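Local structure of sulfoquinovosidase (5AEG) at residues C436-L441 with G445-I450; W304-N309 with A384-V389. The protein hydrolyses sulfoquinovosyl diacylglycerides, and simpler sulfoquinovosides such as sulfoquinovosyl glycerol, to release sulfoquinovose for sulfoglycolysis. One frame throughout, in Å; residues are numbered along the deposited sequence.

Interaction 1: residues C436-L441 with G445-I450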
# COMPACT_ATOMS: atom_id res chain seq x y z
N CYS A 436 6.45 -13.93 -5.59
CA CYS A 436 6.09 -15.36 -5.52
C CYS A 436 4.71 -15.58 -6.09
O CYS A 436 4.44 -16.49 -6.95
CB CYS A 436 6.19 -15.83 -4.08
SG CYS A 436 5.99 -17.62 -3.82
N ASN A 437 3.79 -14.69 -5.70
CA ASN A 437 2.44 -14.69 -6.24
C ASN A 437 2.39 -14.40 -7.75
O ASN A 437 1.73 -15.13 -8.53
CB ASN A 437 1.55 -13.71 -5.41
CG ASN A 437 1.19 -14.26 -4.02
OD1 ASN A 437 0.18 -14.97 -3.85
ND2 ASN A 437 1.98 -13.90 -3.01
N TYR A 438 3.04 -13.31 -8.16
CA TYR A 438 3.05 -12.87 -9.54
C TYR A 438 3.61 -14.00 -10.43
O TYR A 438 3.05 -14.30 -11.45
CB TYR A 438 3.95 -11.63 -9.66
CG TYR A 438 4.13 -11.12 -11.02
CD1 TYR A 438 3.23 -10.24 -11.56
CD2 TYR A 438 5.20 -11.58 -11.84
CE1 TYR A 438 3.38 -9.78 -12.86
CE2 TYR A 438 5.36 -11.11 -13.13
CZ TYR A 438 4.45 -10.22 -13.63
OH TYR A 438 4.59 -9.77 -14.92
N GLU A 439 4.72 -14.63 -9.99
CA GLU A 439 5.34 -15.75 -10.78
C GLU A 439 4.45 -16.96 -10.86
O GLU A 439 4.34 -17.59 -11.93
CB GLU A 439 6.77 -16.08 -10.30
CG GLU A 439 7.70 -14.99 -10.74
CD GLU A 439 9.18 -15.18 -10.35
OE1 GLU A 439 9.51 -15.86 -9.39
OE2 GLU A 439 9.98 -14.49 -10.96
N ALA A 440 3.67 -17.22 -9.83
CA ALA A 440 2.73 -18.29 -9.90
C ALA A 440 1.73 -18.08 -11.03
O ALA A 440 1.47 -18.98 -11.84
CB ALA A 440 2.03 -18.49 -8.57
N LEU A 441 1.24 -16.85 -11.16
CA LEU A 441 0.37 -16.51 -12.26
C LEU A 441 1.13 -16.49 -13.60
O LEU A 441 0.61 -16.94 -14.64
CB LEU A 441 -0.32 -15.12 -12.13
CG LEU A 441 -1.58 -15.00 -11.22
CD1 LEU A 441 -1.36 -15.55 -9.88
CD2 LEU A 441 -2.01 -13.53 -11.17
N GLY A 445 0.13 -18.93 -16.93
CA GLY A 445 -0.56 -18.14 -17.95
C GLY A 445 -1.76 -17.41 -17.41
O GLY A 445 -2.72 -17.22 -18.15
N LYS A 446 -1.75 -16.98 -16.14
CA LYS A 446 -2.97 -16.42 -15.60
C LYS A 446 -2.93 -14.91 -15.31
O LYS A 446 -3.87 -14.37 -14.72
CB LYS A 446 -3.38 -17.23 -14.37
CG LYS A 446 -3.78 -18.71 -14.63
CD LYS A 446 -4.99 -18.86 -15.50
CE LYS A 446 -5.33 -20.33 -15.67
NZ LYS A 446 -6.76 -20.43 -15.87
N LEU A 447 -1.89 -14.22 -15.77
CA LEU A 447 -1.86 -12.76 -15.67
C LEU A 447 -3.02 -12.17 -16.44
O LEU A 447 -3.32 -12.60 -17.53
CB LEU A 447 -0.49 -12.20 -16.10
CG LEU A 447 0.65 -12.46 -15.12
CD1 LEU A 447 2.01 -12.04 -15.68
CD2 LEU A 447 0.45 -11.82 -13.73
N GLY A 448 -3.77 -11.23 -15.84
CA GLY A 448 -4.97 -10.69 -16.49
C GLY A 448 -6.21 -11.57 -16.36
O GLY A 448 -7.28 -11.18 -16.77
N GLU A 449 -6.10 -12.71 -15.68
CA GLU A 449 -7.24 -13.59 -15.46
C GLU A 449 -7.50 -13.87 -13.99
O GLU A 449 -8.66 -14.02 -13.57
CB GLU A 449 -7.06 -14.97 -16.19
CG GLU A 449 -7.31 -14.98 -17.70
CD GLU A 449 -6.71 -16.25 -18.35
OE1 GLU A 449 -7.05 -17.36 -17.90
OE2 GLU A 449 -5.84 -16.11 -19.24
N ILE A 450 -6.44 -14.06 -13.23
CA ILE A 450 -6.52 -14.20 -11.78
C ILE A 450 -6.07 -12.90 -11.12
O ILE A 450 -5.12 -12.25 -11.57
CB ILE A 450 -5.63 -15.41 -11.33
CG1 ILE A 450 -6.33 -16.70 -11.79
CG2 ILE A 450 -5.35 -15.46 -9.82
CD1 ILE A 450 -5.47 -17.96 -11.59

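Interaction 2: residues W304-N309 with A384-V389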
# COMPACT_ATOMS: atom_id res chain seq x y z
N TRP A 304 -3.99 -21.87 9.16
CA TRP A 304 -2.90 -21.51 8.26
C TRP A 304 -2.17 -22.69 7.57
O TRP A 304 -0.96 -22.92 7.75
CB TRP A 304 -1.91 -20.58 8.98
CG TRP A 304 -2.44 -19.22 9.33
CD1 TRP A 304 -3.69 -18.77 9.22
CD2 TRP A 304 -1.68 -18.14 9.86
NE1 TRP A 304 -3.80 -17.48 9.70
CE2 TRP A 304 -2.56 -17.08 10.09
CE3 TRP A 304 -0.36 -17.99 10.20
CZ2 TRP A 304 -2.14 -15.86 10.59
CZ3 TRP A 304 0.05 -16.74 10.74
CH2 TRP A 304 -0.83 -15.73 10.87
N ASN A 305 -2.93 -23.47 6.83
CA ASN A 305 -2.38 -24.51 5.99
C ASN A 305 -3.11 -24.43 4.64
O ASN A 305 -4.29 -24.72 4.59
CB ASN A 305 -2.56 -25.88 6.66
CG ASN A 305 -1.69 -26.95 6.00
OD1 ASN A 305 -0.48 -26.95 6.14
ND2 ASN A 305 -2.28 -27.75 5.16
N TRP A 306 -2.35 -24.14 3.59
CA TRP A 306 -2.86 -23.60 2.31
C TRP A 306 -3.23 -24.73 1.33
O TRP A 306 -2.68 -24.93 0.25
CB TRP A 306 -1.90 -22.53 1.73
CG TRP A 306 -1.32 -21.69 2.80
CD1 TRP A 306 0.00 -21.53 3.08
CD2 TRP A 306 -2.02 -20.86 3.69
NE1 TRP A 306 0.17 -20.70 4.14
CE2 TRP A 306 -1.06 -20.31 4.57
CE3 TRP A 306 -3.38 -20.61 3.92
CZ2 TRP A 306 -1.38 -19.45 5.55
CZ3 TRP A 306 -3.71 -19.74 4.92
CH2 TRP A 306 -2.73 -19.18 5.72
N LYS A 307 -4.31 -25.39 1.75
CA LYS A 307 -4.92 -26.43 0.98
C LYS A 307 -6.40 -26.46 1.31
O LYS A 307 -6.80 -26.22 2.47
CB LYS A 307 -4.23 -27.71 1.41
CG LYS A 307 -4.50 -28.97 0.62
CD LYS A 307 -3.28 -29.93 0.79
CE LYS A 307 -2.66 -30.08 2.22
NZ LYS A 307 -1.15 -29.97 2.32
N TRP A 308 -7.22 -26.77 0.32
CA TRP A 308 -8.70 -26.79 0.47
C TRP A 308 -9.09 -27.76 1.57
O TRP A 308 -8.60 -28.87 1.59
CB TRP A 308 -9.37 -27.18 -0.87
CG TRP A 308 -10.73 -27.65 -0.77
CD1 TRP A 308 -11.70 -27.18 0.01
CD2 TRP A 308 -11.27 -28.77 -1.44
NE1 TRP A 308 -12.84 -27.89 -0.15
CE2 TRP A 308 -12.62 -28.88 -1.04
CE3 TRP A 308 -10.76 -29.68 -2.37
CZ2 TRP A 308 -13.50 -29.91 -1.52
CZ3 TRP A 308 -11.65 -30.70 -2.90
CH2 TRP A 308 -13.01 -30.79 -2.45
N ASN A 309 -9.87 -27.33 2.51
CA ASN A 309 -10.32 -28.10 3.59
C ASN A 309 -11.76 -28.58 3.27
O ASN A 309 -12.74 -27.82 3.37
CB ASN A 309 -10.27 -27.22 4.86
CG ASN A 309 -10.63 -27.96 6.14
OD1 ASN A 309 -11.61 -28.72 6.20
ND2 ASN A 309 -9.88 -27.69 7.20
N ALA A 384 10.55 -21.60 -4.75
CA ALA A 384 9.98 -22.51 -5.77
C ALA A 384 8.88 -23.38 -5.25
O ALA A 384 7.83 -23.54 -5.91
CB ALA A 384 11.07 -23.41 -6.40
N TRP A 385 9.13 -23.94 -4.08
CA TRP A 385 8.18 -24.84 -3.40
C TRP A 385 6.88 -24.12 -3.07
O TRP A 385 5.82 -24.64 -3.25
CB TRP A 385 8.79 -25.34 -2.08
CG TRP A 385 7.85 -26.03 -1.08
CD1 TRP A 385 7.27 -27.28 -1.17
CD2 TRP A 385 7.38 -25.48 0.15
NE1 TRP A 385 6.50 -27.53 -0.07
CE2 TRP A 385 6.55 -26.44 0.76
CE3 TRP A 385 7.62 -24.29 0.83
CZ2 TRP A 385 5.95 -26.23 1.98
CZ3 TRP A 385 7.04 -24.09 2.04
CH2 TRP A 385 6.21 -25.05 2.60
N PHE A 386 7.00 -22.94 -2.46
CA PHE A 386 5.81 -22.20 -2.04
C PHE A 386 5.05 -21.68 -3.24
O PHE A 386 3.83 -21.67 -3.25
CB PHE A 386 6.21 -21.08 -1.06
CG PHE A 386 5.15 -20.75 -0.08
CD1 PHE A 386 4.58 -21.73 0.69
CD2 PHE A 386 4.68 -19.46 0.06
CE1 PHE A 386 3.65 -21.42 1.66
CE2 PHE A 386 3.68 -19.16 0.96
CZ PHE A 386 3.17 -20.11 1.79
N LYS A 387 5.74 -21.25 -4.28
CA LYS A 387 5.08 -20.96 -5.54
C LYS A 387 4.27 -22.18 -6.08
O LYS A 387 3.19 -22.02 -6.62
CB LYS A 387 6.10 -20.41 -6.51
CG LYS A 387 5.57 -20.22 -7.93
CD LYS A 387 6.31 -19.09 -8.63
CE LYS A 387 7.84 -19.14 -8.64
NZ LYS A 387 8.33 -20.32 -9.37
N GLU A 388 4.78 -23.40 -5.91
CA GLU A 388 4.01 -24.61 -6.32
C GLU A 388 2.84 -24.86 -5.47
O GLU A 388 1.80 -25.34 -5.95
CB GLU A 388 4.90 -25.91 -6.37
CG GLU A 388 5.95 -25.83 -7.48
CD GLU A 388 5.40 -25.68 -8.90
OE1 GLU A 388 4.43 -26.43 -9.20
OE2 GLU A 388 5.92 -24.83 -9.72
N VAL A 389 2.96 -24.55 -4.19
CA VAL A 389 1.81 -24.59 -3.33
C VAL A 389 0.70 -23.71 -3.92
O VAL A 389 -0.44 -24.14 -3.98
CB VAL A 389 2.13 -24.16 -1.88
CG1 VAL A 389 0.88 -23.92 -1.07
CG2 VAL A 389 2.98 -25.22 -1.17

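Interaction 1: residues C436-L441 with G445-I450
A Schellman motif ends helix 422-444 of the family 31 TIM barrel, and L441 with K446 supplies its outer bond. G445 leaves the helix with positive phi (71°), a value that favours glycine, and K446 N, the next amide, donates to L441 O at 2.8 Å, nearly straight at 172°. The chain then turns across the end of the helix on its way to strand 451-454. Its first apolar residue, L447, reaches both Y438 and L441: CD2 lies 3.7 Å from L441 CB, while CD1 lies 3.7 Å from Y438 CZ. The tyrosine's CG stands anti to the backbone N (chi1 177°), a setting that carries the side chain out across that of L447, the two crossing at about a right angle. Y438 also meets Y464 edge-to-face. Replacing Y438 by an alanine would probably open a gap against the L447 methyls, leave them freer to turn, and cost Y464 this edge-to-face contact. Deeper in, W402 of strand 401-404 touches both L441 and I450. Between these two the packing is methyl on methyl, with L441 CD1 4.0 Å from I450 CG2, and the other leucine methyl, CD2, comes to 3.4 Å from I450 O.

Interaction 2: residues W304-N309 with A384-V389
The backbones of W306 and V389 keep well apart, 7.4 Å between CA atoms, where the inverse gamma turn centred on W306 faces one turn of helix 380-395. K307 N closes that turn on N305 O at 2.9 Å, and no hydrogen bond joins the two segments, so side chains must span the distance. The indole of W306 meets F386 rim to rim: CD1 is 3.7 Å from F386 CZ, the ring planes stand 76° apart, and neither ring lies over the other's face. F386 reaches this position with CG swung to the side opposite its backbone N, chi1 -150°. V389 fills the neighbouring position, its CG1 methyl 4.2 Å from W306 CB and 3.9 Å from W306 O. The setting is a loop of the TIM barrel that follows strand 299-302 and carries part of the substrate site: W304 binds the sulfolipid, as does V302, whose side chain comes within about 4 Å of that of W306. The nucleophile D405 is about 7 Å away, side chain to side chain, consistent with a second-shell place for W306. Two of its polar atoms have partners, NE1 donating to Y337 O and the carbonyl accepting from N393 ND2 of helix 380-395. One face of the indole receives the backbone of substrate-binding W304, its C lying 3.8 Å above the ring plane, offset toward the rim.

In the fold
Followed from the N terminus, the chain illustrates how a TIM barrel combines distant and local closures. Interaction 2 comes first, bringing the substrate-site loop after strand 299-302 onto helix 380-395 and closing a span of 74 intervening residues that includes strand 329-334. Interaction 1 follows in series, without nesting or crossing: only three residues separate its segments, and it closes the short loop that leads from helix 422-444 to strand 451-454. Strand 401-404 lies between the two helices in sequence. In space the helices are neighbours, and K387 bridges them, its CD lying 3.5 Å from E439 CB while its NZ forms a salt bridge with E443.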